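Local coordinates for hydrolase, haloacid dehalogenase-like family (Porphyromonas gingivalis, PDB 2I6X), which probably acts as a hydrolase of the haloacid dehalogenase superfamily, though its substrate is unknown, at residues I17-E22 with G85-I90; I25-A30 with V79-L84; Y149-D154 with P177-T182; E168-I173 with L186-Y191. All coordinates share one frame; numbering follows the deposited sequence.

Contact 1: I17-E22 with G85-I90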
loop_
_atom_site.group_PDB
_atom_site.type_symbol
_atom_site.label_atom_id
_atom_site.label_comp_id
_atom_site.label_asym_id
_atom_site.label_seq_id
_atom_site.Cartn_x
_atom_site.Cartn_y
_atom_site.Cartn_z
ATOM N N ILE A 17 2.596 1.741 7.313
ATOM C CA ILE A 17 3.569 2.815 7.228
ATOM C C ILE A 17 2.779 4.107 7.308
ATOM O O ILE A 17 1.922 4.366 6.449
ATOM C CB ILE A 17 4.367 2.812 5.876
ATOM C CG1 ILE A 17 4.987 1.445 5.588
ATOM C CG2 ILE A 17 5.416 3.978 5.833
ATOM C CD1 ILE A 17 5.693 1.387 4.240
ATOM N N HIS A 18 3.033 4.897 8.353
ATOM C CA HIS A 18 2.449 6.233 8.508
ATOM C C HIS A 18 2.986 7.102 7.387
ATOM O O HIS A 18 4.197 7.094 7.103
ATOM C CB HIS A 18 2.810 6.830 9.889
ATOM C CG HIS A 18 2.306 8.230 10.120
ATOM N ND1 HIS A 18 2.777 9.031 11.140
ATOM C CD2 HIS A 18 1.372 8.969 9.474
ATOM C CE1 HIS A 18 2.157 10.198 11.109
ATOM N NE2 HIS A 18 1.302 10.188 10.103
ATOM N N LEU A 19 2.089 7.852 6.763
ATOM C CA LEU A 19 2.429 8.666 5.601
ATOM C C LEU A 19 2.493 10.158 5.878
ATOM O O LEU A 19 1.830 10.666 6.776
ATOM C CB LEU A 19 1.403 8.410 4.492
ATOM C CG LEU A 19 1.275 6.982 3.938
ATOM C CD1 LEU A 19 0.163 6.894 2.873
ATOM C CD2 LEU A 19 2.606 6.482 3.346
ATOM N N ASN A 20 3.278 10.860 5.071
ATOM C CA ASN A 20 3.439 12.307 5.175
ATOM C C ASN A 20 3.505 12.859 3.761
ATOM O O ASN A 20 4.592 12.962 3.178
ATOM C CB ASN A 20 4.737 12.636 5.955
ATOM C CG ASN A 20 4.993 14.152 6.135
ATOM O OD1 ASN A 20 4.241 15.007 5.657
ATOM N ND2 ASN A 20 6.081 14.476 6.840
ATOM N N ARG A 21 2.347 13.211 3.206
ATOM C CA ARG A 21 2.294 13.652 1.812
ATOM C C ARG A 21 2.966 15.003 1.565
ATOM O O ARG A 21 3.583 15.178 0.525
ATOM C CB ARG A 21 0.875 13.541 1.196
ATOM C CG ARG A 21 -0.042 14.759 1.223
ATOM C CD ARG A 21 -1.457 14.397 0.670
ATOM N NE ARG A 21 -1.592 14.601 -0.786
ATOM C CZ ARG A 21 -1.951 15.765 -1.352
ATOM N NH1 ARG A 21 -2.070 15.881 -2.682
ATOM N NH2 ARG A 21 -2.187 16.832 -0.583
ATOM N N GLU A 22 2.856 15.908 2.539
ATOM C CA GLU A 22 3.460 17.243 2.503
ATOM C C GLU A 22 4.961 17.182 2.195
ATOM O O GLU A 22 5.486 17.950 1.373
ATOM C CB GLU A 22 3.245 17.957 3.847
ATOM C CG GLU A 22 1.777 18.185 4.260
ATOM C CD GLU A 22 1.046 16.912 4.701
ATOM O OE1 GLU A 22 -0.153 16.770 4.354
ATOM O OE2 GLU A 22 1.658 16.061 5.388
ATOM N N GLY A 85 9.771 10.396 0.565
ATOM C CA GLY A 85 9.390 11.433 1.515
ATOM C C GLY A 85 8.033 11.171 2.151
ATOM O O GLY A 85 7.758 11.662 3.240
ATOM N N PHE A 86 7.180 10.430 1.440
ATOM C CA PHE A 86 5.898 9.948 1.943
ATOM C C PHE A 86 6.006 9.090 3.206
ATOM O O PHE A 86 5.091 9.116 4.035
ATOM C CB PHE A 86 5.189 9.094 0.870
ATOM C CG PHE A 86 4.068 9.796 0.151
ATOM C CD1 PHE A 86 2.831 9.954 0.755
ATOM C CD2 PHE A 86 4.244 10.273 -1.153
ATOM C CE1 PHE A 86 1.759 10.569 0.066
ATOM C CE2 PHE A 86 3.189 10.917 -1.852
ATOM C CZ PHE A 86 1.949 11.062 -1.239
ATOM N N LEU A 87 7.104 8.336 3.349
ATOM C CA LEU A 87 7.164 7.292 4.376
ATOM C C LEU A 87 7.708 7.824 5.702
ATOM O O LEU A 87 8.920 7.848 5.928
ATOM C CB LEU A 87 7.933 6.045 3.893
ATOM C CG LEU A 87 7.785 5.425 2.492
ATOM C CD1 LEU A 87 8.299 3.987 2.534
ATOM C CD2 LEU A 87 6.364 5.452 1.878
ATOM N N GLU A 88 6.795 8.243 6.575
ATOM C CA GLU A 88 7.153 8.944 7.805
ATOM C C GLU A 88 7.504 7.989 8.939
ATOM O O GLU A 88 8.389 8.280 9.731
ATOM C CB GLU A 88 6.033 9.917 8.200
ATOM C CG GLU A 88 6.428 11.025 9.206
ATOM C CD GLU A 88 5.990 10.683 10.616
ATOM O OE1 GLU A 88 6.528 11.267 11.601
ATOM O OE2 GLU A 88 5.102 9.802 10.751
ATOM N N GLU A 89 6.815 6.850 9.020
ATOM C CA GLU A 89 7.200 5.781 9.934
ATOM C C GLU A 89 6.810 4.387 9.465
ATOM O O GLU A 89 5.631 4.102 9.238
ATOM C CB GLU A 89 6.653 5.982 11.354
ATOM C CG GLU A 89 6.983 4.745 12.220
ATOM C CD GLU A 89 6.629 4.849 13.699
ATOM O OE1 GLU A 89 5.507 5.302 14.031
ATOM O OE2 GLU A 89 7.476 4.428 14.528
ATOM N N ILE A 90 7.803 3.517 9.355
ATOM C CA ILE A 90 7.572 2.109 9.134
ATOM C C ILE A 90 7.395 1.457 10.513
ATOM O O ILE A 90 8.360 1.308 11.283
ATOM C CB ILE A 90 8.714 1.510 8.290
ATOM C CG1 ILE A 90 8.820 2.287 6.953
ATOM C CG2 ILE A 90 8.504 0.020 8.087
ATOM C CD1 ILE A 90 10.142 2.160 6.179
#

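Contact 2: I25-A30 with V79-L84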
loop_
_atom_site.group_PDB
_atom_site.type_symbol
_atom_site.label_atom_id
_atom_site.label_comp_id
_atom_site.label_asym_id
_atom_site.label_seq_id
_atom_site.Cartn_x
_atom_site.Cartn_y
_atom_site.Cartn_z
ATOM N N ILE A 25 5.535 16.184 -1.212
ATOM C CA ILE A 25 5.252 17.377 -2.028
ATOM C C ILE A 25 6.467 18.336 -2.030
ATOM O O ILE A 25 6.812 18.891 -3.075
ATOM C CB ILE A 25 3.973 18.154 -1.588
ATOM C CG1 ILE A 25 2.707 17.275 -1.598
ATOM C CG2 ILE A 25 3.767 19.410 -2.429
ATOM C CD1 ILE A 25 2.340 16.623 -2.919
ATOM N N ARG A 26 7.092 18.512 -0.862
ATOM C CA ARG A 26 8.281 19.367 -0.695
ATOM C C ARG A 26 9.448 18.889 -1.573
ATOM O O ARG A 26 10.059 19.692 -2.284
ATOM C CB ARG A 26 8.696 19.414 0.788
ATOM C CG ARG A 26 9.736 20.465 1.160
ATOM C CD ARG A 26 10.489 20.083 2.449
ATOM N NE ARG A 26 11.426 18.960 2.261
ATOM C CZ ARG A 26 12.222 18.463 3.211
ATOM N NH1 ARG A 26 13.029 17.447 2.942
ATOM N NH2 ARG A 26 12.212 18.973 4.440
ATOM N N ARG A 27 9.734 17.588 -1.531
ATOM C CA ARG A 27 10.834 17.001 -2.300
ATOM C C ARG A 27 10.586 17.079 -3.820
ATOM O O ARG A 27 11.490 17.453 -4.600
ATOM C CB ARG A 27 11.108 15.563 -1.838
ATOM C CG ARG A 27 11.572 15.437 -0.389
ATOM C CD ARG A 27 11.918 13.992 -0.041
ATOM N NE ARG A 27 12.187 13.833 1.383
ATOM C CZ ARG A 27 12.742 12.757 1.957
ATOM N NH1 ARG A 27 13.111 11.688 1.236
ATOM N NH2 ARG A 27 12.944 12.757 3.274
ATOM N N PHE A 28 9.348 16.790 -4.234
ATOM C CA PHE A 28 8.970 16.940 -5.647
ATOM C C PHE A 28 9.130 18.356 -6.192
ATOM O O PHE A 28 9.609 18.539 -7.311
ATOM C CB PHE A 28 7.573 16.396 -5.921
ATOM C CG PHE A 28 7.554 14.929 -6.196
ATOM C CD1 PHE A 28 8.235 14.410 -7.297
ATOM C CD2 PHE A 28 6.865 14.051 -5.346
ATOM C CE1 PHE A 28 8.227 13.031 -7.555
ATOM C CE2 PHE A 28 6.841 12.664 -5.582
ATOM C CZ PHE A 28 7.519 12.152 -6.695
ATOM N N LYS A 29 8.729 19.348 -5.405
ATOM C CA LYS A 29 8.937 20.739 -5.765
ATOM C C LYS A 29 10.427 21.033 -5.957
ATOM O O LYS A 29 10.817 21.668 -6.939
ATOM C CB LYS A 29 8.339 21.662 -4.699
ATOM C CG LYS A 29 6.844 21.768 -4.780
ATOM C CD LYS A 29 6.261 22.659 -3.709
ATOM C CE LYS A 29 4.756 22.691 -3.866
ATOM N NZ LYS A 29 4.076 23.131 -2.626
ATOM N N ALA A 30 11.255 20.566 -5.021
ATOM C CA ALA A 30 12.695 20.818 -5.091
ATOM C C ALA A 30 13.380 20.216 -6.339
ATOM O O ALA A 30 14.414 20.719 -6.763
ATOM C CB ALA A 30 13.400 20.401 -3.792
ATOM N N VAL A 79 13.575 10.595 -8.112
ATOM C CA VAL A 79 12.143 10.389 -7.956
ATOM C C VAL A 79 11.923 9.469 -6.791
ATOM O O VAL A 79 11.036 9.698 -5.964
ATOM C CB VAL A 79 11.470 9.799 -9.252
ATOM C CG1 VAL A 79 9.981 9.485 -9.005
ATOM C CG2 VAL A 79 11.632 10.760 -10.410
ATOM N N TYR A 80 12.712 8.405 -6.757
ATOM C CA TYR A 80 12.745 7.487 -5.625
ATOM C C TYR A 80 12.843 8.257 -4.280
ATOM O O TYR A 80 12.037 8.057 -3.376
ATOM C CB TYR A 80 13.951 6.553 -5.766
ATOM C CG TYR A 80 14.135 5.663 -4.579
ATOM C CD1 TYR A 80 13.583 4.390 -4.558
ATOM C CD2 TYR A 80 14.862 6.095 -3.453
ATOM C CE1 TYR A 80 13.748 3.548 -3.457
ATOM C CE2 TYR A 80 15.017 5.272 -2.341
ATOM C CZ TYR A 80 14.451 3.988 -2.358
ATOM O OH TYR A 80 14.592 3.136 -1.281
ATOM N N ASP A 81 13.843 9.133 -4.184
ATOM C CA ASP A 81 14.047 9.983 -3.018
ATOM C C ASP A 81 12.845 10.886 -2.658
ATOM O O ASP A 81 12.526 11.063 -1.477
ATOM C CB ASP A 81 15.293 10.834 -3.238
ATOM C CG ASP A 81 15.519 11.824 -2.129
ATOM O OD1 ASP A 81 16.043 11.433 -1.075
ATOM O OD2 ASP A 81 15.178 13.011 -2.325
ATOM N N ALA A 82 12.200 11.468 -3.666
ATOM C CA ALA A 82 10.999 12.274 -3.439
ATOM C C ALA A 82 9.792 11.437 -3.016
ATOM O O ALA A 82 9.060 11.817 -2.095
ATOM C CB ALA A 82 10.668 13.102 -4.678
ATOM N N LEU A 83 9.566 10.310 -3.685
ATOM C CA LEU A 83 8.469 9.443 -3.303
ATOM C C LEU A 83 8.675 8.916 -1.881
ATOM O O LEU A 83 7.741 8.844 -1.079
ATOM C CB LEU A 83 8.297 8.302 -4.307
ATOM C CG LEU A 83 7.032 8.181 -5.190
ATOM C CD1 LEU A 83 5.850 9.143 -4.907
ATOM C CD2 LEU A 83 7.398 8.156 -6.655
ATOM N N LEU A 84 9.903 8.572 -1.537
ATOM C CA LEU A 84 10.129 8.069 -0.193
ATOM C C LEU A 84 9.941 9.120 0.932
ATOM O O LEU A 84 9.931 8.753 2.100
ATOM C CB LEU A 84 11.479 7.362 -0.094
ATOM C CG LEU A 84 11.262 5.854 -0.165
ATOM C CD1 LEU A 84 10.859 5.315 -1.548
ATOM C CD2 LEU A 84 12.572 5.312 0.237
#

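Contact 3: Y149-D154 with P177-T182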
loop_
_atom_site.group_PDB
_atom_site.type_symbol
_atom_site.label_atom_id
_atom_site.label_comp_id
_atom_site.label_asym_id
_atom_site.label_seq_id
_atom_site.Cartn_x
_atom_site.Cartn_y
_atom_site.Cartn_z
ATOM N N TYR A 149 -5.931 -1.593 -9.687
ATOM C CA TYR A 149 -5.783 -0.684 -8.554
ATOM C C TYR A 149 -7.081 -0.568 -7.830
ATOM O O TYR A 149 -8.133 -0.589 -8.430
ATOM C CB TYR A 149 -5.268 0.719 -8.984
ATOM C CG TYR A 149 -6.096 1.391 -10.072
ATOM C CD1 TYR A 149 -5.902 1.064 -11.440
ATOM C CD2 TYR A 149 -7.073 2.343 -9.755
ATOM C CE1 TYR A 149 -6.663 1.662 -12.454
ATOM C CE2 TYR A 149 -7.856 2.940 -10.779
ATOM C CZ TYR A 149 -7.632 2.594 -12.116
ATOM O OH TYR A 149 -8.384 3.183 -13.128
ATOM N N LYS A 150 -6.989 -0.447 -6.522
ATOM C CA LYS A 150 -8.126 -0.082 -5.698
ATOM C C LYS A 150 -8.518 1.352 -6.062
ATOM O O LYS A 150 -7.655 2.152 -6.390
ATOM C CB LYS A 150 -7.735 -0.145 -4.235
ATOM C CG LYS A 150 -7.340 -1.518 -3.776
ATOM C CD LYS A 150 -6.998 -1.541 -2.271
ATOM C CE LYS A 150 -5.649 -0.908 -2.036
ATOM N NZ LYS A 150 -5.349 -0.825 -0.596
ATOM N N PRO A 151 -9.810 1.681 -5.961
ATOM C CA PRO A 151 -10.882 0.834 -5.413
ATOM C C PRO A 151 -11.675 -0.037 -6.398
ATOM O O PRO A 151 -12.783 -0.443 -6.089
ATOM C CB PRO A 151 -11.816 1.866 -4.747
ATOM C CG PRO A 151 -11.631 3.142 -5.592
ATOM C CD PRO A 151 -10.313 3.007 -6.355
ATOM N N ASN A 152 -11.129 -0.332 -7.568
ATOM C CA ASN A 152 -11.848 -1.181 -8.515
ATOM C C ASN A 152 -12.006 -2.563 -7.921
ATOM O O ASN A 152 -11.124 -3.036 -7.188
ATOM C CB ASN A 152 -11.103 -1.284 -9.834
ATOM C CG ASN A 152 -10.974 0.043 -10.535
ATOM O OD1 ASN A 152 -11.912 0.825 -10.539
ATOM N ND2 ASN A 152 -9.806 0.307 -11.138
ATOM N N GLU A 153 -13.129 -3.196 -8.241
ATOM C CA GLU A 153 -13.415 -4.570 -7.828
ATOM C C GLU A 153 -12.469 -5.586 -8.457
ATOM O O GLU A 153 -12.132 -6.576 -7.815
ATOM C CB GLU A 153 -14.886 -4.945 -8.122
ATOM C CG GLU A 153 -15.847 -4.217 -7.217
ATOM C CD GLU A 153 -17.298 -4.506 -7.466
ATOM O OE1 GLU A 153 -17.639 -5.413 -8.266
ATOM O OE2 GLU A 153 -18.130 -3.820 -6.828
ATOM N N ASP A 154 -12.005 -5.339 -9.682
ATOM C CA ASP A 154 -11.123 -6.317 -10.321
ATOM C C ASP A 154 -9.922 -6.727 -9.463
ATOM O O ASP A 154 -9.584 -7.903 -9.419
ATOM C CB ASP A 154 -10.755 -6.010 -11.791
ATOM C CG ASP A 154 -10.047 -4.662 -12.010
ATOM O OD1 ASP A 154 -10.088 -4.222 -13.191
ATOM O OD2 ASP A 154 -9.457 -4.050 -11.083
ATOM N N PRO A 177 -11.191 5.261 2.544
ATOM C CA PRO A 177 -12.646 5.143 2.525
ATOM C C PRO A 177 -13.212 4.437 1.288
ATOM O O PRO A 177 -14.095 3.592 1.432
ATOM C CB PRO A 177 -13.109 6.600 2.628
ATOM C CG PRO A 177 -12.002 7.252 3.501
ATOM C CD PRO A 177 -10.743 6.631 2.936
ATOM N N ALA A 178 -12.735 4.786 0.084
ATOM C CA ALA A 178 -13.228 4.146 -1.161
ATOM C C ALA A 178 -12.835 2.678 -1.233
ATOM O O ALA A 178 -13.586 1.866 -1.700
ATOM C CB ALA A 178 -12.735 4.909 -2.421
ATOM N N ASN A 179 -11.646 2.346 -0.753
ATOM C CA ASN A 179 -11.179 0.956 -0.673
ATOM C C ASN A 179 -12.060 0.114 0.274
ATOM O O ASN A 179 -12.494 -0.990 -0.088
ATOM C CB ASN A 179 -9.705 0.939 -0.213
ATOM C CG ASN A 179 -8.749 1.637 -1.210
ATOM O OD1 ASN A 179 -9.111 1.933 -2.351
ATOM N ND2 ASN A 179 -7.505 1.877 -0.769
ATOM N N VAL A 180 -12.307 0.646 1.476
ATOM C CA VAL A 180 -13.258 0.067 2.433
ATOM C C VAL A 180 -14.666 -0.128 1.876
ATOM O O VAL A 180 -15.261 -1.212 2.013
ATOM C CB VAL A 180 -13.299 0.915 3.747
ATOM C CG1 VAL A 180 -14.486 0.562 4.602
ATOM C CG2 VAL A 180 -12.021 0.749 4.505
ATOM N N ALA A 181 -15.217 0.910 1.254
ATOM C CA ALA A 181 -16.537 0.802 0.602
ATOM C C ALA A 181 -16.595 -0.358 -0.418
ATOM O O ALA A 181 -17.578 -1.082 -0.480
ATOM C CB ALA A 181 -16.921 2.128 -0.064
ATOM N N THR A 182 -15.536 -0.549 -1.198
ATOM C CA THR A 182 -15.516 -1.654 -2.165
ATOM C C THR A 182 -15.439 -3.006 -1.467
ATOM O O THR A 182 -16.094 -3.960 -1.902
ATOM C CB THR A 182 -14.361 -1.503 -3.206
ATOM O OG1 THR A 182 -14.583 -0.330 -3.991
ATOM C CG2 THR A 182 -14.273 -2.701 -4.129
#

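Contact 4: E168-I173 with L186-Y191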
loop_
_atom_site.group_PDB
_atom_site.type_symbol
_atom_site.label_atom_id
_atom_site.label_comp_id
_atom_site.label_asym_id
_atom_site.label_seq_id
_atom_site.Cartn_x
_atom_site.Cartn_y
_atom_site.Cartn_z
ATOM N N GLU A 168 -16.487 -13.200 3.567
ATOM C CA GLU A 168 -17.116 -13.164 4.875
ATOM C C GLU A 168 -16.250 -13.773 5.981
ATOM O O GLU A 168 -16.610 -13.728 7.152
ATOM C CB GLU A 168 -18.510 -13.769 4.855
ATOM C CG GLU A 168 -18.544 -15.283 4.758
ATOM C CD GLU A 168 -18.612 -15.784 3.317
ATOM O OE1 GLU A 168 -19.237 -16.868 3.132
ATOM O OE2 GLU A 168 -18.059 -15.081 2.396
ATOM N N GLU A 169 -15.107 -14.329 5.614
ATOM C CA GLU A 169 -14.183 -14.855 6.608
ATOM C C GLU A 169 -12.926 -14.000 6.682
ATOM O O GLU A 169 -11.949 -14.370 7.321
ATOM C CB GLU A 169 -13.810 -16.290 6.270
ATOM C CG GLU A 169 -14.983 -17.261 6.290
ATOM C CD GLU A 169 -14.529 -18.703 6.164
ATOM O OE1 GLU A 169 -13.382 -18.931 5.711
ATOM O OE2 GLU A 169 -15.311 -19.611 6.530
ATOM N N THR A 170 -12.959 -12.852 6.025
ATOM C CA THR A 170 -11.766 -12.036 5.865
ATOM C C THR A 170 -11.948 -10.660 6.484
ATOM O O THR A 170 -12.974 -10.024 6.273
ATOM C CB THR A 170 -11.384 -11.902 4.360
ATOM O OG1 THR A 170 -11.332 -13.214 3.767
ATOM C CG2 THR A 170 -10.055 -11.233 4.209
ATOM N N LEU A 171 -10.948 -10.209 7.246
ATOM C CA LEU A 171 -10.932 -8.842 7.771
ATOM C C LEU A 171 -10.018 -7.965 6.915
ATOM O O LEU A 171 -8.860 -8.304 6.720
ATOM C CB LEU A 171 -10.507 -8.846 9.241
ATOM C CG LEU A 171 -10.312 -7.513 9.950
ATOM C CD1 LEU A 171 -11.621 -6.715 9.986
ATOM C CD2 LEU A 171 -9.776 -7.766 11.367
ATOM N N PHE A 172 -10.549 -6.864 6.378
ATOM C CA PHE A 172 -9.807 -5.960 5.460
ATOM C C PHE A 172 -9.506 -4.652 6.165
ATOM O O PHE A 172 -10.424 -3.970 6.634
ATOM C CB PHE A 172 -10.622 -5.722 4.173
ATOM C CG PHE A 172 -9.989 -4.718 3.190
ATOM C CD1 PHE A 172 -8.862 -5.060 2.436
ATOM C CD2 PHE A 172 -10.551 -3.449 3.004
ATOM C CE1 PHE A 172 -8.278 -4.137 1.505
ATOM C CE2 PHE A 172 -10.003 -2.533 2.094
ATOM C CZ PHE A 172 -8.856 -2.872 1.336
ATOM N N ILE A 173 -8.217 -4.321 6.301
ATOM C CA ILE A 173 -7.790 -3.153 7.102
ATOM C C ILE A 173 -7.164 -2.134 6.173
ATOM O O ILE A 173 -6.055 -2.339 5.647
ATOM C CB ILE A 173 -6.868 -3.563 8.278
ATOM C CG1 ILE A 173 -7.529 -4.659 9.130
ATOM C CG2 ILE A 173 -6.458 -2.326 9.151
ATOM C CD1 ILE A 173 -6.571 -5.405 10.099
ATOM N N LEU A 186 -18.267 -6.175 -1.553
ATOM C CA LEU A 186 -17.885 -7.531 -1.860
ATOM C C LEU A 186 -18.075 -8.545 -0.721
ATOM O O LEU A 186 -17.838 -9.742 -0.924
ATOM C CB LEU A 186 -16.424 -7.530 -2.374
ATOM C CG LEU A 186 -16.313 -6.828 -3.736
ATOM C CD1 LEU A 186 -14.860 -6.700 -4.136
ATOM C CD2 LEU A 186 -17.175 -7.525 -4.838
ATOM N N GLY A 187 -18.458 -8.073 0.469
ATOM C CA GLY A 187 -18.777 -8.957 1.579
ATOM C C GLY A 187 -17.692 -9.116 2.638
ATOM O O GLY A 187 -17.858 -9.934 3.553
ATOM N N PHE A 188 -16.601 -8.341 2.537
ATOM C CA PHE A 188 -15.560 -8.311 3.583
ATOM C C PHE A 188 -16.015 -7.673 4.899
ATOM O O PHE A 188 -16.871 -6.788 4.900
ATOM C CB PHE A 188 -14.285 -7.590 3.112
ATOM C CG PHE A 188 -13.582 -8.274 1.973
ATOM C CD1 PHE A 188 -12.503 -9.118 2.213
ATOM C CD2 PHE A 188 -13.989 -8.066 0.648
ATOM C CE1 PHE A 188 -11.848 -9.746 1.174
ATOM C CE2 PHE A 188 -13.339 -8.688 -0.405
ATOM C CZ PHE A 188 -12.274 -9.543 -0.157
ATOM N N HIS A 189 -15.445 -8.162 6.006
ATOM C CA HIS A 189 -15.325 -7.395 7.253
ATOM C C HIS A 189 -14.278 -6.330 7.024
ATOM O O HIS A 189 -13.259 -6.601 6.393
ATOM C CB HIS A 189 -14.941 -8.290 8.427
ATOM C CG HIS A 189 -15.951 -9.359 8.676
ATOM N ND1 HIS A 189 -17.110 -9.127 9.388
ATOM C CD2 HIS A 189 -16.030 -10.635 8.228
ATOM C CE1 HIS A 189 -17.846 -10.227 9.394
ATOM N NE2 HIS A 189 -17.211 -11.159 8.705
ATOM N N THR A 190 -14.562 -5.111 7.471
ATOM C CA THR A 190 -13.618 -4.025 7.252
ATOM C C THR A 190 -13.283 -3.328 8.554
ATOM O O THR A 190 -14.051 -3.385 9.527
ATOM C CB THR A 190 -14.091 -2.964 6.194
ATOM O OG1 THR A 190 -15.303 -2.341 6.632
ATOM C CG2 THR A 190 -14.283 -3.575 4.790
ATOM N N TYR A 191 -12.109 -2.713 8.574
ATOM C CA TYR A 191 -11.760 -1.745 9.617
ATOM C C TYR A 191 -10.982 -0.601 8.960
ATOM O O TYR A 191 -10.123 -0.856 8.143
ATOM C CB TYR A 191 -10.962 -2.384 10.751
ATOM C CG TYR A 191 -10.696 -1.395 11.859
ATOM C CD1 TYR A 191 -11.644 -1.173 12.859
ATOM C CD2 TYR A 191 -9.505 -0.656 11.896
ATOM C CE1 TYR A 191 -11.417 -0.255 13.858
ATOM C CE2 TYR A 191 -9.266 0.264 12.882
ATOM C CZ TYR A 191 -10.222 0.465 13.866
ATOM O OH TYR A 191 -9.992 1.380 14.872
#

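Contact 1: I17-E22 with G85-I90
Ile17 and Leu87 meet on one face of a short antiparallel strand pair, CG2 of Ile17 lying 3.8 Å from CB of Leu87. On the same face Ile90 CG1 lies alongside Ile17 CG2, and Leu19 CD2 faces Leu87 CD2. The other face carries His18 and Glu89; Glu88, in the bulge, also turns toward His18, whose modelled position is one of two, and lays CB over one face of the ring. The bulge is of the classic type: Glu88 N and Glu89 N both donate to His18 O, at 2.9 and 3.3 Å. Beyond it, Asn20 N bonds Phe86 O at 2.7 Å, and Arg21 lies against the Phe86 ring, its CA 4.1 Å from the ring centroid in an off-centre CH-pi contact. Asn20 is the N-cap of helix 21-30. The pair matches the flap of this superfamily, with the helical cap inserted between its strands. Leu19 N bonds Asn195 OD1, and Phe126 packs on Ile17 and Ile90, while helices 21-30 and 92-101 lead off from the two strands.

Contact 2: I25-A30 with V79-L84
Phe28, Arg27 and Ala82 join two antiparallel helices of the helical cap, placed as in the C1 cap of haloacid dehalogenase relatives; the axes of the short segments approach to 8.5 Å at 152°. Ala82 faces helix 21-30 between Arg27 and Phe28. Its methyl sits over the centre of the Phe28 ring, CB lying 3.6 Å from the centroid and almost on the ring normal, a well-formed CH-pi contact. The same ring is approached at its edge by two branched side chains: Leu83 CD1 comes to 3.7 Å from Phe28 CE2, and Val79 CG1 stands 4.2 Å from CE1.

Arg27 also rests on Ala82, with CB 3.8 Å from Ala82 CB. Its chain runs extended from CG to NE and delivers the guanidinium to the carbonyl of Asp81: NH1 donates to Asp81 O at 2.8 Å and 160°, the oxygen lying near the guanidinium plane. The Asp81 carboxylate adds a long salt bridge, OD1 3.7 Å from NH1 and well out of that plane, so the attraction is of charge only.

Glu23, one turn earlier in helix 21-30, bridges Arg27 NE, and Ser24 OG bonds Ala82 O. Ile36 of helix 36-39 covers Phe28, whereas Val79 meets Phe62 of helix 59-70 and, with Leu83, Tyr116 of helix 115-121.

Contact 3: Y149-D154 with P177-T182
Thr182 and Pro151 make the hydrogen bond that crosses this contact, between the turn leading into helix 153-163 and the first turns of helix 177-185. Thr182 OG1 donates to Pro151 O at 2.8 Å, in the carbonyl plane and on a lone pair. With OG1 anti to the carbonyl carbon (chi1 -64°), the hydroxyl faces the proline while CG2 turns to Glu153, 3.8 Å from its CG.

The van der Waals contacts are few. Pro151, preceded by a cis peptide bond, sets its ring against the start of the helix, CG lying 3.8 Å from Ala178 CB. Lys150 and Asn179 cross at about a right angle; Asn179 OD1 rests 3.1 Å from Lys150 CB, and farther out Asn179 ND2 comes to 3.6 Å from Lys150 CE.

Their polar ends converge without bonding each other: Lys150 NZ and Asn179 ND2 are 3.5 Å apart and both are donors. Asp174 OD2 takes both, as a salt bridge from the lysine and a hydrogen bond from the asparagine. Leu110 O also accepts from NZ, and Asn112 ND2 donates to Lys150 O.

A lysine so placed, bridged to Asp174 and at long, weak range of Asp11, is consistent with the conserved motif III lysine of this superfamily. The chemistry suggests that Asn179 is a second-shell residue, sharing the aspartate with the lysine and packing on its aliphatic part.

Contact 4: E168-I173 with L186-Y191
His189 CG lies anti to its own carbonyl carbon and beside the backbone N (chi1 -60°), which starts the imidazole back toward Glu168. There the ring edge meets a main-chain carbonyl: NE2 donates weakly to Glu168 O at 3.1 Å, the oxygen lying in the ring plane. Phe188 has the same kind of first torsion (chi1 -64°), and its ring lies beside Thr170: CD1 is 3.7 Å from Thr170 CB, and Thr170 CG2 lies in the ring plane at its edge.

Between the strands the pairing is parallel. Phe172 N bonds His189 O at 2.7 Å, and Tyr191 N bonds Phe172 O at 2.9 Å; the bond from His189 N to Thr170 O is weak. Leu171 crosses His189 at about a right angle, CD1 4.0 Å from its CB, whereas on the other face Thr190 CG2 comes to the edge of the Phe172 ring, 4.1 Å from CD2.

Gly187, with positive phi, closes helix 177-185 in a Schellman motif. The contact joins the two strands of a beta-alpha-beta crossover in the Rossmann-like core. Strand 189-191 is an outermost strand of the parallel sheet, and strand 170-173 pairs on its other side with strand 7-10. Ala183 of helix 177-185 touches Phe172, Phe188 and Thr190, and Phe156 of helix 153-163 meets Phe172 edge-to-face.

Overall arrangement
Contacts 1 and 2 fall in parts that match the superfamily's flap and cap, contacts 3 and 4 in the Rossmann-like core. Contact 1 is a surface contact, the others partly buried. Helix 21-30 serves both 1 and 2, which touch where Arg27 CZ comes 3.6 Å from Gly85 CA. Contacts 3 and 4 alternate along the chain around helix 177-185: Val180 packs on Thr190, and Phe172 reaches the backbone of Asn179. Centres of contacts 2 and 4 stand about 34 Å apart. Both strand pairs are joined by backbone bonds, antiparallel and bulged in 1, parallel in 4; contact 2 packs aliphatic groups round one phenylalanine and adds an arginine, contact 3 relies on polar groups around the presumed active site.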